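Local coordinates for protein phospholipase C-beta (PLC-beta) (Sepia officinalis, PDB 3QR0) that belongs to the phospholipase C-beta family and combines a PH domain, EF-hand-like helices, a TIM barrel carrying a bound calcium ion and a C2 domain, at residues 251-256 / 303-308; 655-660 / 743-748. All coordinates share one frame; numbering follows the deposited sequence.

Contact 1 of 2, residues 251-256 / 303-308; sequences RDFLND and LYFLMC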
ATOM      1  N   ARG A 251      24.661  21.165  -8.627  1.00 26.70           N
ATOM      2  CA  ARG A 251      23.450  21.823  -9.116  1.00 26.69           C
ATOM      3  C   ARG A 251      22.975  21.208 -10.435  1.00 26.33           C
ATOM      4  O   ARG A 251      21.804  20.873 -10.591  1.00 25.59           O
ATOM      5  CB  ARG A 251      23.719  23.310  -9.316  1.00 27.47           C
ATOM      6  CG  ARG A 251      22.493  24.132  -9.724  1.00 28.27           C
ATOM      7  CD  ARG A 251      22.925  25.416 -10.375  1.00 29.56           C
ATOM      8  NE  ARG A 251      23.579  25.158 -11.651  1.00 30.50           N
ATOM      9  CZ  ARG A 251      24.282  26.046 -12.343  1.00 31.15           C
ATOM     10  NH1 ARG A 251      24.445  27.289 -11.902  1.00 32.27           N
ATOM     11  NH2 ARG A 251      24.829  25.686 -13.493  1.00 32.22           N
ATOM     12  N   ASP A 252      23.900  21.050 -11.376  1.00 26.81           N
ATOM     13  CA  ASP A 252      23.578  20.461 -12.671  1.00 27.06           C
ATOM     14  C   ASP A 252      23.179  18.992 -12.540  1.00 26.18           C
ATOM     15  O   ASP A 252      22.279  18.537 -13.239  1.00 25.39           O
ATOM     16  CB  ASP A 252      24.744  20.638 -13.646  1.00 28.04           C
ATOM     17  CG  ASP A 252      24.946  22.092 -14.049  1.00 29.99           C
ATOM     18  OD1 ASP A 252      25.981  22.403 -14.673  1.00 33.79           O
ATOM     19  OD2 ASP A 252      24.072  22.933 -13.744  1.00 32.16           O
ATOM     20  N   PHE A 253      23.821  18.265 -11.625  1.00 25.87           N
ATOM     21  CA  PHE A 253      23.415  16.895 -11.313  1.00 25.52           C
ATOM     22  C   PHE A 253      21.955  16.859 -10.847  1.00 24.80           C
ATOM     23  O   PHE A 253      21.149  16.087 -11.364  1.00 24.38           O
ATOM     24  CB  PHE A 253      24.346  16.298 -10.250  1.00 25.52           C
ATOM     25  CG  PHE A 253      23.861  15.007  -9.653  1.00 24.99           C
ATOM     26  CD1 PHE A 253      23.733  13.867 -10.428  1.00 24.85           C
ATOM     27  CD2 PHE A 253      23.576  14.921  -8.298  1.00 25.27           C
ATOM     28  CE1 PHE A 253      23.300  12.679  -9.870  1.00 24.47           C
ATOM     29  CE2 PHE A 253      23.149  13.733  -7.737  1.00 24.23           C
ATOM     30  CZ  PHE A 253      23.011  12.610  -8.522  1.00 24.48           C
ATOM     31  N   LEU A 254      21.615  17.710  -9.883  1.00 24.96           N
ATOM     32  CA  LEU A 254      20.253  17.761  -9.353  1.00 24.45           C
ATOM     33  C   LEU A 254      19.230  18.210 -10.399  1.00 24.74           C
ATOM     34  O   LEU A 254      18.123  17.668 -10.454  1.00 24.27           O
ATOM     35  CB  LEU A 254      20.180  18.677  -8.125  1.00 24.43           C
ATOM     36  CG  LEU A 254      20.954  18.213  -6.885  1.00 24.66           C
ATOM     37  CD1 LEU A 254      20.915  19.279  -5.786  1.00 25.22           C
ATOM     38  CD2 LEU A 254      20.409  16.913  -6.378  1.00 23.56           C
ATOM     39  N   ASN A 255      19.601  19.192 -11.220  1.00 25.37           N
ATOM     40  CA  ASN A 255      18.679  19.768 -12.199  1.00 25.91           C
ATOM     41  C   ASN A 255      18.597  19.002 -13.532  1.00 26.66           C
ATOM     42  O   ASN A 255      17.610  19.146 -14.251  1.00 26.29           O
ATOM     43  CB  ASN A 255      19.036  21.236 -12.475  1.00 26.43           C
ATOM     44  CG  ASN A 255      18.752  22.155 -11.285  1.00 26.28           C
ATOM     45  OD1 ASN A 255      17.945  21.838 -10.409  1.00 26.13           O
ATOM     46  ND2 ASN A 255      19.411  23.307 -11.264  1.00 26.46           N
ATOM     47  N   ASP A 256      19.621  18.212 -13.864  1.00 27.64           N
ATOM     48  CA  ASP A 256      19.673  17.503 -15.156  1.00 28.75           C
ATOM     49  C   ASP A 256      19.378  16.017 -15.008  1.00 29.03           C
ATOM     50  O   ASP A 256      18.475  15.501 -15.659  1.00 30.39           O
ATOM     51  CB  ASP A 256      21.039  17.677 -15.847  1.00 29.40           C
ATOM     52  CG  ASP A 256      21.323  19.122 -16.255  1.00 30.46           C
ATOM     53  OD1 ASP A 256      20.363  19.854 -16.576  1.00 31.92           O
ATOM     54  OD2 ASP A 256      22.512  19.521 -16.274  1.00 29.10           O
ATOM     55  N   LEU A 303      27.316   9.859  -1.271  1.00 26.19           N
ATOM     56  CA  LEU A 303      26.580   8.681  -0.807  1.00 25.72           C
ATOM     57  C   LEU A 303      25.560   9.072   0.262  1.00 24.98           C
ATOM     58  O   LEU A 303      24.432   8.579   0.263  1.00 23.73           O
ATOM     59  CB  LEU A 303      27.543   7.616  -0.266  1.00 26.43           C
ATOM     60  CG  LEU A 303      26.932   6.289   0.200  1.00 26.60           C
ATOM     61  CD1 LEU A 303      25.895   5.761  -0.793  1.00 27.26           C
ATOM     62  CD2 LEU A 303      28.035   5.263   0.422  1.00 28.99           C
ATOM     63  N   TYR A 304      25.956   9.975   1.156  1.00 25.32           N
ATOM     64  CA  TYR A 304      25.048  10.481   2.191  1.00 25.31           C
ATOM     65  C   TYR A 304      23.821  11.130   1.537  1.00 24.41           C
ATOM     66  O   TYR A 304      22.684  10.810   1.881  1.00 24.45           O
ATOM     67  CB  TYR A 304      25.780  11.485   3.092  1.00 25.82           C
ATOM     68  CG  TYR A 304      24.974  11.985   4.274  1.00 26.73           C
ATOM     69  CD1 TYR A 304      25.117  11.411   5.537  1.00 27.84           C
ATOM     70  CD2 TYR A 304      24.080  13.040   4.133  1.00 27.60           C
ATOM     71  CE1 TYR A 304      24.379  11.873   6.627  1.00 28.22           C
ATOM     72  CE2 TYR A 304      23.335  13.506   5.218  1.00 28.32           C
ATOM     73  CZ  TYR A 304      23.495  12.924   6.456  1.00 28.79           C
ATOM     74  OH  TYR A 304      22.759  13.393   7.519  1.00 31.56           O
ATOM     75  N   PHE A 305      24.052  12.029   0.585  1.00 24.52           N
ATOM     76  CA  PHE A 305      22.952  12.659  -0.152  1.00 23.85           C
ATOM     77  C   PHE A 305      22.038  11.626  -0.800  1.00 23.26           C
ATOM     78  O   PHE A 305      20.814  11.714  -0.704  1.00 22.40           O
ATOM     79  CB  PHE A 305      23.453  13.591  -1.259  1.00 24.26           C
ATOM     80  CG  PHE A 305      22.397  13.890  -2.294  1.00 23.37           C
ATOM     81  CD1 PHE A 305      21.361  14.762  -2.004  1.00 22.99           C
ATOM     82  CD2 PHE A 305      22.408  13.258  -3.530  1.00 23.36           C
ATOM     83  CE1 PHE A 305      20.371  15.023  -2.935  1.00 22.69           C
ATOM     84  CE2 PHE A 305      21.421  13.518  -4.467  1.00 22.00           C
ATOM     85  CZ  PHE A 305      20.404  14.396  -4.170  1.00 22.25           C
ATOM     86  N   LEU A 306      22.646  10.662  -1.486  1.00 23.73           N
ATOM     87  CA  LEU A 306      21.891   9.691  -2.273  1.00 23.49           C
ATOM     88  C   LEU A 306      20.941   8.881  -1.408  1.00 23.19           C
ATOM     89  O   LEU A 306      19.905   8.423  -1.890  1.00 22.89           O
ATOM     90  CB  LEU A 306      22.826   8.758  -3.037  1.00 23.71           C
ATOM     91  CG  LEU A 306      23.608   9.361  -4.208  1.00 24.46           C
ATOM     92  CD1 LEU A 306      24.674   8.370  -4.665  1.00 24.47           C
ATOM     93  CD2 LEU A 306      22.682   9.738  -5.355  1.00 23.95           C
ATOM     94  N   MET A 307      21.293   8.737  -0.131  1.00 23.77           N
ATOM     95  CA  MET A 307      20.506   7.976   0.831  1.00 23.89           C
ATOM     96  C   MET A 307      19.567   8.836   1.667  1.00 23.79           C
ATOM     97  O   MET A 307      18.751   8.289   2.388  1.00 23.44           O
ATOM     98  CB  MET A 307      21.436   7.252   1.807  1.00 24.46           C
ATOM     99  CG  MET A 307      22.307   6.176   1.201  1.00 25.53           C
ATOM    100  SD  MET A 307      23.608   5.691   2.351  1.00 28.74           S
ATOM    101  CE  MET A 307      22.656   4.958   3.684  1.00 28.47           C
ATOM    102  N   CYS A 308      19.700  10.161   1.608  1.00 24.21           N
ATOM    103  CA  CYS A 308      18.954  11.044   2.517  1.00 24.29           C
ATOM    104  C   CYS A 308      17.596  11.439   1.948  1.00 23.80           C
ATOM    105  O   CYS A 308      17.276  11.120   0.805  1.00 23.32           O
ATOM    106  CB  CYS A 308      19.776  12.285   2.881  1.00 24.86           C
ATOM    107  SG  CYS A 308      19.770  13.613   1.669  1.00 25.62           S
TER
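Phe-253 and Phe-305 reach toward each other from two roughly aligned helix segments, whose axes differ in direction by 26° and come no nearer than 13.8 Å. Such a separation shows how long side chains can join helices whose backbones stand well apart. CE2 of Phe-305 arrives near the plane of the Phe-253 ring, at its edge, 3.7 Å from CE2 of Phe-253, whereas the Phe-305 ring is itself met obliquely. Both rings are aimed into the gap by similar first torsions, each CG swung opposite its own backbone nitrogen (chi1 168° and 161°).

Aliphatic contacts flank the pair. The CD2 methyl of Leu-254 presses on Phe-305 CZ at 3.3 Å, a tight approach, as the two side chains run past each other in opposite senses. Leu-306 adds its CD2 methyl at the edge of Phe-253, 4.3 Å from CZ.

Charge stays on the far side of helix 247-257, where Arg-251 NE and NH2 both grip Asp-252 OD2, the NH2 bond being 2.9 Å long, while NH1 of Arg-251 pairs with Asp-273.

Among its neighbours, this buried apolar seam is extended by Phe-250, whose ring meets Phe-305 edge-to-face. Helix 230-238 packs on Phe-253 and Leu-306, and helix 273-288 on Leu-254.

Contact 2 of 2, residues 655-660 / 743-748; sequences KIISAQ and PGYRHV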
ATOM      1  N   LYS A 655      18.356   0.819 -14.696  1.00 27.01           N
ATOM      2  CA  LYS A 655      19.586   0.074 -14.479  1.00 27.32           C
ATOM      3  C   LYS A 655      19.644  -0.353 -13.017  1.00 26.62           C
ATOM      4  O   LYS A 655      19.695   0.496 -12.127  1.00 26.36           O
ATOM      5  CB  LYS A 655      20.797   0.942 -14.825  1.00 27.89           C
ATOM      6  CG  LYS A 655      22.130   0.223 -14.713  1.00 29.25           C
ATOM      7  CD  LYS A 655      23.298   1.174 -14.922  1.00 31.03           C
ATOM      8  CE  LYS A 655      24.630   0.462 -14.734  1.00 32.84           C
ATOM      9  NZ  LYS A 655      24.764  -0.736 -15.618  1.00 34.08           N
ATOM     10  N   ILE A 656      19.624  -1.663 -12.774  1.00 26.28           N
ATOM     11  CA  ILE A 656      19.761  -2.209 -11.426  1.00 25.65           C
ATOM     12  C   ILE A 656      21.246  -2.328 -11.098  1.00 26.21           C
ATOM     13  O   ILE A 656      21.968  -3.105 -11.727  1.00 27.17           O
ATOM     14  CB  ILE A 656      19.081  -3.597 -11.294  1.00 25.49           C
ATOM     15  CG1 ILE A 656      17.594  -3.514 -11.656  1.00 24.56           C
ATOM     16  CG2 ILE A 656      19.248  -4.160  -9.870  1.00 24.63           C
ATOM     17  CD1 ILE A 656      16.778  -2.576 -10.768  1.00 23.78           C
ATOM     18  N   ILE A 657      21.699  -1.557 -10.114  1.00 25.86           N
ATOM     19  CA  ILE A 657      23.125  -1.456  -9.803  1.00 26.27           C
ATOM     20  C   ILE A 657      23.505  -2.367  -8.643  1.00 26.12           C
ATOM     21  O   ILE A 657      24.400  -3.207  -8.771  1.00 26.64           O
ATOM     22  CB  ILE A 657      23.518   0.005  -9.486  1.00 26.48           C
ATOM     23  CG1 ILE A 657      23.297   0.889 -10.723  1.00 26.99           C
ATOM     24  CG2 ILE A 657      24.972   0.100  -9.063  1.00 27.15           C
ATOM     25  CD1 ILE A 657      23.370   2.368 -10.428  1.00 26.61           C
ATOM     26  N   SER A 658      22.818  -2.209  -7.516  1.00 25.32           N
ATOM     27  CA  SER A 658      23.130  -2.979  -6.323  1.00 25.50           C
ATOM     28  C   SER A 658      21.933  -3.060  -5.383  1.00 24.52           C
ATOM     29  O   SER A 658      20.886  -2.476  -5.645  1.00 23.51           O
ATOM     30  CB  SER A 658      24.319  -2.348  -5.595  1.00 26.01           C
ATOM     31  OG  SER A 658      23.981  -1.074  -5.077  1.00 25.97           O
ATOM     32  N   ALA A 659      22.098  -3.807  -4.298  1.00 24.62           N
ATOM     33  CA  ALA A 659      21.101  -3.865  -3.234  1.00 24.40           C
ATOM     34  C   ALA A 659      21.791  -3.912  -1.884  1.00 24.86           C
ATOM     35  O   ALA A 659      22.947  -4.315  -1.789  1.00 25.57           O
ATOM     36  CB  ALA A 659      20.187  -5.070  -3.410  1.00 23.82           C
ATOM     37  N   GLN A 660      21.078  -3.477  -0.849  1.00 25.05           N
ATOM     38  CA  GLN A 660      21.601  -3.458   0.509  1.00 25.65           C
ATOM     39  C   GLN A 660      20.648  -4.158   1.467  1.00 25.74           C
ATOM     40  O   GLN A 660      19.434  -3.982   1.381  1.00 24.91           O
ATOM     41  CB  GLN A 660      21.818  -2.023   0.990  1.00 25.77           C
ATOM     42  CG  GLN A 660      22.802  -1.214   0.139  1.00 26.53           C
ATOM     43  CD  GLN A 660      22.178  -0.664  -1.123  1.00 26.51           C
ATOM     44  OE1 GLN A 660      21.095  -0.069  -1.088  1.00 27.83           O
ATOM     45  NE2 GLN A 660      22.854  -0.861  -2.256  1.00 27.15           N
ATOM     46  N   PRO A 743      13.649  10.575 -11.766  1.00 26.20           N
ATOM     47  CA  PRO A 743      14.752   9.861 -12.400  1.00 25.86           C
ATOM     48  C   PRO A 743      16.076   9.985 -11.642  1.00 25.39           C
ATOM     49  O   PRO A 743      16.132  10.579 -10.561  1.00 25.19           O
ATOM     50  CB  PRO A 743      14.852  10.546 -13.762  1.00 26.40           C
ATOM     51  CG  PRO A 743      14.464  11.949 -13.480  1.00 26.62           C
ATOM     52  CD  PRO A 743      13.415  11.887 -12.402  1.00 26.40           C
ATOM     53  N   GLY A 744      17.124   9.404 -12.214  1.00 24.64           N
ATOM     54  CA  GLY A 744      18.480   9.531 -11.698  1.00 24.54           C
ATOM     55  C   GLY A 744      18.893   8.383 -10.806  1.00 23.83           C
ATOM     56  O   GLY A 744      18.275   7.316 -10.822  1.00 22.99           O
ATOM     57  N   TYR A 745      19.944   8.610 -10.022  1.00 23.85           N
ATOM     58  CA  TYR A 745      20.405   7.631  -9.051  1.00 23.63           C
ATOM     59  C   TYR A 745      19.498   7.653  -7.831  1.00 23.30           C
ATOM     60  O   TYR A 745      19.349   8.688  -7.174  1.00 23.16           O
ATOM     61  CB  TYR A 745      21.852   7.900  -8.641  1.00 24.30           C
ATOM     62  CG  TYR A 745      22.853   7.620  -9.736  1.00 24.92           C
ATOM     63  CD1 TYR A 745      23.556   8.656 -10.348  1.00 25.21           C
ATOM     64  CD2 TYR A 745      23.093   6.315 -10.170  1.00 24.75           C
ATOM     65  CE1 TYR A 745      24.473   8.401 -11.358  1.00 26.79           C
ATOM     66  CE2 TYR A 745      24.012   6.052 -11.184  1.00 25.78           C
ATOM     67  CZ  TYR A 745      24.693   7.100 -11.771  1.00 26.05           C
ATOM     68  OH  TYR A 745      25.601   6.856 -12.761  1.00 26.95           O
ATOM     69  N   ARG A 746      18.880   6.514  -7.541  1.00 22.71           N
ATOM     70  CA  ARG A 746      17.923   6.423  -6.445  1.00 22.56           C
ATOM     71  C   ARG A 746      18.141   5.170  -5.625  1.00 22.55           C
ATOM     72  O   ARG A 746      18.354   4.094  -6.180  1.00 22.89           O
ATOM     73  CB  ARG A 746      16.490   6.401  -6.992  1.00 21.79           C
ATOM     74  CG  ARG A 746      16.083   7.631  -7.771  1.00 21.95           C
ATOM     75  CD  ARG A 746      15.885   8.865  -6.891  1.00 21.69           C
ATOM     76  NE  ARG A 746      15.736  10.055  -7.722  1.00 21.93           N
ATOM     77  CZ  ARG A 746      15.462  11.278  -7.280  1.00 22.51           C
ATOM     78  NH1 ARG A 746      15.278  11.510  -5.987  1.00 22.12           N
ATOM     79  NH2 ARG A 746      15.362  12.277  -8.149  1.00 22.90           N
ATOM     80  N   HIS A 747      18.093   5.309  -4.302  1.00 22.94           N
ATOM     81  CA  HIS A 747      17.855   4.159  -3.441  1.00 22.96           C
ATOM     82  C   HIS A 747      16.363   3.888  -3.422  1.00 22.62           C
ATOM     83  O   HIS A 747      15.548   4.812  -3.384  1.00 23.04           O
ATOM     84  CB  HIS A 747      18.376   4.387  -2.024  1.00 23.04           C
ATOM     85  CG  HIS A 747      19.867   4.406  -1.939  1.00 23.60           C
ATOM     86  ND1 HIS A 747      20.606   5.547  -2.159  1.00 23.52           N
ATOM     87  CD2 HIS A 747      20.758   3.420  -1.681  1.00 23.98           C
ATOM     88  CE1 HIS A 747      21.891   5.266  -2.031  1.00 24.86           C
ATOM     89  NE2 HIS A 747      22.011   3.985  -1.740  1.00 24.79           N
ATOM     90  N   VAL A 748      16.014   2.608  -3.446  1.00 22.79           N
ATOM     91  CA  VAL A 748      14.633   2.168  -3.531  1.00 21.94           C
ATOM     92  C   VAL A 748      14.357   1.221  -2.364  1.00 21.74           C
ATOM     93  O   VAL A 748      14.531   0.010  -2.500  1.00 21.12           O
ATOM     94  CB  VAL A 748      14.383   1.442  -4.877  1.00 22.07           C
ATOM     95  CG1 VAL A 748      12.905   1.102  -5.043  1.00 21.19           C
ATOM     96  CG2 VAL A 748      14.868   2.292  -6.041  1.00 22.98           C
TER
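The C2-domain beta sandwich supplies this contact: Ile-657 and Gln-660 on strand 650-660 meet Tyr-745 and His-747 of the 743-748 segment, which runs into strand 746-751. Strand 761-771 runs between the two in the same antiparallel sheet, so the touching parts point much the same way, 24° apart, and only side chains bridge them. A classic beta bulge places Ile-657 and Ser-658 together against Phe-764 of that middle strand.

The apolar half of the contact is a methyl against a ring edge. CD1 of Ile-657 lies near the plane of the Tyr-745 ring, 3.8 Å from CE2, with the two side chains crossing at about a right angle. Beyond that edge, the Tyr-745 hydroxyl hydrogen-bonds Glu-237.

In the polar half, Gln-660 OE1 sits at the edge of the imidazole, 3.6 Å from His-747 CD2, and the amide and ring planes are 73° apart. A bend at chi2 (80°) turns the amide back toward the ring. The same OE1 is bonded by Gln-151, while the two ring nitrogens of His-747 engage Leu-306 O through ND1 and Arg-228 through NE2, which should fix the ring's rotation.

Arg-746 also folds back on Pro-743 O, side-on: NH2 approaches it almost in line with the carbonyl bond at 3.0 Å, and NE from above the carbonyl plane at 2.9 Å.

Contact 1 closes before contact 2 opens along the chain, the first among EF-hand-like helices and the second in the C2 domain, yet their centres lie about 13 Å apart. Helix 299-307 is the meeting point. Leu-306 CD2 packs 3.9 Å from Tyr-745 CB, and Phe-253 CE1 of helix 247-257 comes within 4.1 Å of Tyr-745 CD1. Met-307, which takes no part in contact 1, touches the His-747 ring. Helix 230-238 borders both contacts, reaching Ile-657 and Tyr-745 as well. The pair illustrates how two parts of the chain distant in sequence can pack against each other, joining EF-hand-like helices to the C2 sheet.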